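Local coordinates for protein 6-phospho-beta-d glycosidase (Streptococcus pyogenes, PDB 5FOO) that probably hydrolyses 6-phospho-beta-glucosides, and perhaps beta-glucosides, as a glycoside hydrolase family 1 enzyme, and is covalently trapped here by 6-phosphocyclophellitol, at residues E366-E374 against D386-H396. The protein carries 1 engineered substitution. Numbering follows the deposited sequence.
With JAZ (6-phosphocyclophellitol), chain G.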
loop_
_atom_site.group_PDB
_atom_site.type_symbol
_atom_site.label_atom_id
_atom_site.label_comp_id
_atom_site.label_asym_id
_atom_site.label_seq_id
_atom_site.Cartn_x
_atom_site.Cartn_y
_atom_site.Cartn_z
ATOM N N GLU A 366 -4.508 -5.373 -0.322
ATOM C CA GLU A 366 -5.234 -4.327 -1.041
ATOM C C GLU A 366 -5.717 -4.935 -2.361
ATOM O O GLU A 366 -4.939 -5.222 -3.225
ATOM C CB GLU A 366 -4.288 -3.136 -1.326
ATOM C CG GLU A 366 -4.859 -1.997 -2.165
ATOM C CD GLU A 366 -3.836 -1.047 -2.782
ATOM O OE1 GLU A 366 -2.672 -1.395 -2.982
ATOM O OE2 GLU A 366 -4.288 0.178 -3.115
ATOM N N ASN A 367 -7.000 -5.153 -2.494
ATOM C CA ASN A 367 -7.517 -5.718 -3.725
ATOM C C ASN A 367 -8.848 -5.083 -3.876
ATOM O O ASN A 367 -9.614 -5.153 -2.960
ATOM C CB ASN A 367 -7.649 -7.250 -3.633
ATOM C CG ASN A 367 -8.280 -7.852 -4.838
ATOM O OD1 ASN A 367 -9.396 -8.346 -4.788
ATOM N ND2 ASN A 367 -7.574 -7.803 -5.937
ATOM N N GLY A 368 -9.102 -4.436 -5.019
ATOM C CA GLY A 368 -10.374 -3.810 -5.301
ATOM C C GLY A 368 -10.406 -3.273 -6.712
ATOM O O GLY A 368 -9.421 -3.403 -7.485
ATOM N N VAL A 369 -11.556 -2.715 -7.038
ATOM C CA VAL A 369 -11.848 -2.181 -8.375
ATOM C C VAL A 369 -12.592 -0.844 -8.231
ATOM O O VAL A 369 -13.538 -0.696 -7.434
ATOM C CB VAL A 369 -12.664 -3.168 -9.262
ATOM C CG1 VAL A 369 -14.047 -3.465 -8.701
ATOM C CG2 VAL A 369 -12.774 -2.597 -10.688
ATOM N N GLY A 370 -12.136 0.117 -9.022
ATOM C CA GLY A 370 -12.570 1.492 -8.954
ATOM C C GLY A 370 -13.331 1.861 -10.229
ATOM O O GLY A 370 -12.846 1.554 -11.331
ATOM N N ILE A 371 -14.473 2.540 -10.074
ATOM C CA ILE A 371 -15.427 2.846 -11.172
ATOM C C ILE A 371 -15.930 4.249 -10.924
ATOM O O ILE A 371 -16.128 4.632 -9.771
ATOM C CB ILE A 371 -16.601 1.829 -11.110
ATOM C CG1 ILE A 371 -16.083 0.438 -11.484
ATOM C CG2 ILE A 371 -17.814 2.167 -11.972
ATOM C CD1 ILE A 371 -15.490 0.381 -12.878
ATOM N N SER A 372 -16.103 5.036 -11.980
ATOM C CA SER A 372 -16.784 6.350 -11.885
ATOM C C SER A 372 -18.314 6.259 -12.090
ATOM O O SER A 372 -18.868 5.212 -12.429
ATOM C CB SER A 372 -16.167 7.340 -12.881
ATOM O OG SER A 372 -16.355 6.850 -14.179
ATOM N N GLY A 373 -18.999 7.353 -11.813
ATOM C CA GLY A 373 -20.415 7.454 -12.115
ATOM C C GLY A 373 -21.286 6.352 -11.528
ATOM O O GLY A 373 -22.235 5.854 -12.203
ATOM N N GLU A 374 -21.017 5.985 -10.264
ATOM C CA GLU A 374 -21.749 4.855 -9.697
ATOM C C GLU A 374 -23.203 5.208 -9.424
ATOM O O GLU A 374 -23.977 4.316 -9.097
ATOM C CB GLU A 374 -21.094 4.315 -8.403
ATOM C CG GLU A 374 -19.740 3.666 -8.611
ATOM C CD GLU A 374 -19.309 2.815 -7.431
ATOM O OE1 GLU A 374 -19.369 3.318 -6.259
ATOM O OE2 GLU A 374 -18.938 1.649 -7.711
ATOM N N ASP A 386 -23.597 -2.622 -7.193
ATOM C CA ASP A 386 -22.265 -2.781 -7.783
ATOM C C ASP A 386 -21.928 -4.216 -8.015
ATOM O O ASP A 386 -20.954 -4.736 -7.422
ATOM C CB ASP A 386 -21.185 -2.084 -6.924
ATOM C CG ASP A 386 -21.169 -2.539 -5.449
ATOM O OD1 ASP A 386 -22.166 -3.091 -4.915
ATOM O OD2 ASP A 386 -20.158 -2.271 -4.786
ATOM N N ASP A 387 -22.696 -4.895 -8.874
ATOM C CA ASP A 387 -22.391 -6.311 -9.159
ATOM C C ASP A 387 -21.074 -6.517 -9.896
ATOM O O ASP A 387 -20.467 -7.575 -9.737
ATOM C CB ASP A 387 -23.549 -7.155 -9.722
ATOM C CG ASP A 387 -24.338 -6.460 -10.750
ATOM O OD1 ASP A 387 -23.740 -5.860 -11.679
ATOM O OD2 ASP A 387 -25.586 -6.523 -10.616
ATOM N N TYR A 388 -20.624 -5.529 -10.687
ATOM C CA TYR A 388 -19.255 -5.540 -11.205
ATOM C C TYR A 388 -18.205 -5.710 -10.066
ATOM O O TYR A 388 -17.218 -6.371 -10.247
ATOM C CB TYR A 388 -18.940 -4.290 -12.010
ATOM C CG TYR A 388 -19.318 -3.020 -11.296
ATOM C CD1 TYR A 388 -20.579 -2.460 -11.466
ATOM C CD2 TYR A 388 -18.410 -2.353 -10.486
ATOM C CE1 TYR A 388 -20.947 -1.292 -10.781
ATOM C CE2 TYR A 388 -18.751 -1.168 -9.826
ATOM C CZ TYR A 388 -20.025 -0.651 -9.982
ATOM O OH TYR A 388 -20.414 0.475 -9.347
ATOM N N ARG A 389 -18.410 -5.083 -8.907
ATOM C CA ARG A 389 -17.421 -5.160 -7.797
ATOM C C ARG A 389 -17.469 -6.542 -7.081
ATOM O O ARG A 389 -16.450 -7.172 -6.803
ATOM C CB ARG A 389 -17.659 -4.022 -6.804
ATOM C CG ARG A 389 -16.651 -4.027 -5.664
ATOM C CD ARG A 389 -16.645 -2.734 -4.902
ATOM N NE ARG A 389 -16.185 -1.686 -5.779
ATOM C CZ ARG A 389 -16.930 -0.695 -6.259
ATOM N NH1 ARG A 389 -18.232 -0.565 -5.933
ATOM N NH2 ARG A 389 -16.341 0.188 -7.102
ATOM N N ILE A 390 -18.683 -7.017 -6.818
ATOM C CA ILE A 390 -18.923 -8.401 -6.357
ATOM C C ILE A 390 -18.237 -9.422 -7.239
ATOM O O ILE A 390 -17.414 -10.233 -6.759
ATOM C CB ILE A 390 -20.411 -8.693 -6.273
ATOM C CG1 ILE A 390 -21.005 -7.816 -5.149
ATOM C CG2 ILE A 390 -20.670 -10.201 -6.055
ATOM C CD1 ILE A 390 -22.525 -7.894 -5.009
ATOM N N GLN A 391 -18.493 -9.336 -8.542
ATOM C CA GLN A 391 -17.848 -10.214 -9.465
ATOM C C GLN A 391 -16.314 -10.098 -9.399
ATOM O O GLN A 391 -15.588 -11.113 -9.286
ATOM C CB GLN A 391 -18.325 -9.905 -10.870
ATOM C CG GLN A 391 -17.784 -10.845 -11.918
ATOM C CD GLN A 391 -18.331 -12.252 -11.690
ATOM O OE1 GLN A 391 -19.472 -12.422 -11.186
ATOM N NE2 GLN A 391 -17.518 -13.271 -12.013
ATOM N N PHE A 392 -15.781 -8.884 -9.494
ATOM C CA PHE A 392 -14.319 -8.712 -9.413
ATOM C C PHE A 392 -13.776 -9.339 -8.107
ATOM O O PHE A 392 -12.801 -10.070 -8.141
ATOM C CB PHE A 392 -13.971 -7.205 -9.516
ATOM C CG PHE A 392 -12.489 -6.843 -9.431
ATOM C CD1 PHE A 392 -11.838 -6.737 -8.201
ATOM C CD2 PHE A 392 -11.779 -6.441 -10.571
ATOM C CE1 PHE A 392 -10.496 -6.327 -8.132
ATOM C CE2 PHE A 392 -10.483 -6.028 -10.491
ATOM C CZ PHE A 392 -9.825 -5.950 -9.283
ATOM N N LEU A 393 -14.337 -8.960 -6.965
ATOM C CA LEU A 393 -13.812 -9.485 -5.660
ATOM C C LEU A 393 -13.906 -11.012 -5.626
ATOM O O LEU A 393 -12.942 -11.690 -5.312
ATOM C CB LEU A 393 -14.511 -8.847 -4.465
ATOM C CG LEU A 393 -14.321 -7.311 -4.337
ATOM C CD1 LEU A 393 -15.119 -6.796 -3.170
ATOM C CD2 LEU A 393 -12.890 -6.825 -4.254
ATOM N N LYS A 394 -15.041 -11.532 -6.070
ATOM C CA LYS A 394 -15.313 -12.981 -6.098
ATOM C C LYS A 394 -14.272 -13.718 -6.903
ATOM O O LYS A 394 -13.665 -14.671 -6.403
ATOM C CB LYS A 394 -16.727 -13.245 -6.643
ATOM C CG LYS A 394 -17.141 -14.689 -6.731
ATOM C CD LYS A 394 -18.644 -14.846 -6.518
ATOM C CE LYS A 394 -19.014 -16.324 -6.692
ATOM N NZ LYS A 394 -20.322 -16.715 -6.103
ATOM N N GLU A 395 -14.002 -13.266 -8.130
ATOM C CA GLU A 395 -12.919 -13.908 -8.919
ATOM C C GLU A 395 -11.548 -13.882 -8.268
ATOM O O GLU A 395 -10.792 -14.857 -8.387
ATOM C CB GLU A 395 -12.787 -13.308 -10.344
ATOM C CG GLU A 395 -13.995 -13.587 -11.231
ATOM C CD GLU A 395 -13.976 -12.811 -12.557
ATOM O OE1 GLU A 395 -12.876 -12.490 -13.071
ATOM O OE2 GLU A 395 -15.080 -12.504 -13.070
ATOM N N HIS A 396 -11.171 -12.760 -7.658
ATOM C CA HIS A 396 -9.798 -12.634 -7.135
ATOM C C HIS A 396 -9.657 -13.569 -5.910
ATOM O O HIS A 396 -8.643 -14.288 -5.751
ATOM C CB HIS A 396 -9.456 -11.156 -6.824
ATOM C CG HIS A 396 -9.106 -10.367 -8.050
ATOM N ND1 HIS A 396 -10.068 -9.908 -8.937
ATOM C CD2 HIS A 396 -7.911 -9.991 -8.564
ATOM C CE1 HIS A 396 -9.482 -9.313 -9.953
ATOM N NE2 HIS A 396 -8.177 -9.339 -9.756
HETATM C C2 JAZ G . -4.910 3.660 -3.873
HETATM C C3 JAZ G . -4.196 3.121 -2.615
HETATM C C4 JAZ G . -3.007 2.249 -3.003
HETATM C C5 JAZ G . -3.408 1.073 -3.882
HETATM C C6 JAZ G . -4.216 1.548 -5.070
HETATM C C7 JAZ G . -5.385 2.446 -4.665
HETATM C C8 JAZ G . -6.283 2.800 -5.847
HETATM O O9 JAZ G . -5.495 3.550 -6.767
HETATM P P10 JAZ G . -6.201 4.653 -7.666
HETATM O O11 JAZ G . -5.079 5.248 -8.440
HETATM O O12 JAZ G . -7.080 5.521 -6.866
HETATM O O13 JAZ G . -7.126 3.919 -8.536
HETATM O O14 JAZ G . -3.351 2.193 -6.015
HETATM O O15 JAZ G . -6.068 4.421 -3.515
HETATM O O16 JAZ G . -3.731 4.240 -1.901
HETATM O O17 JAZ G . -2.343 1.789 -1.839
HETATM O O HOH W 1 -13.378 -2.280 -4.461
#
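R389 and E374 show how one arginine can fasten the loop after a barrel strand to the helix that follows, here strand 362-367 and helix 387-405 of the (beta/alpha)8 TIM barrel. NH1 and NH2 of R389 close end-on upon E374 OE2, a salt bridge with the two planes 70° apart: NH1, 2.9 Å from OE2, uses its syn lone pair, while NH2 comes from above the carboxylate plane. The other edge of the guanidinium works side-on: NE and NH2 both donate to V369 O, NH2 at 3.0 Å and 160°. D386 OD2, also bonded to S449, takes NH1 of R389 through its anti lone pair. A bend at chi3 turns the guanidinium edge-on to these acceptors, and their near-coplanar bonds fix its rotation. E374 OE2 receives Y388 OH too, at a very short 2.5 Å, while OE1 pairs with K447.

Packing spreads along the helix. I371 CG1 rests 3.5 Å from Y388 CE2. V369 CB makes a CH-pi contact with the face of F392, 8° off the ring normal, and H396 CE1 covers the opposite face. N367 OD1, bonded to Y413 OH, lies near L393 CD2; ND2, bonded to F298 O, sits 3.4 Å from H396 CD2. At the segment's start, E366 OE2 is bonded covalently to C5 of 6-phosphocyclophellitol at 1.5 Å.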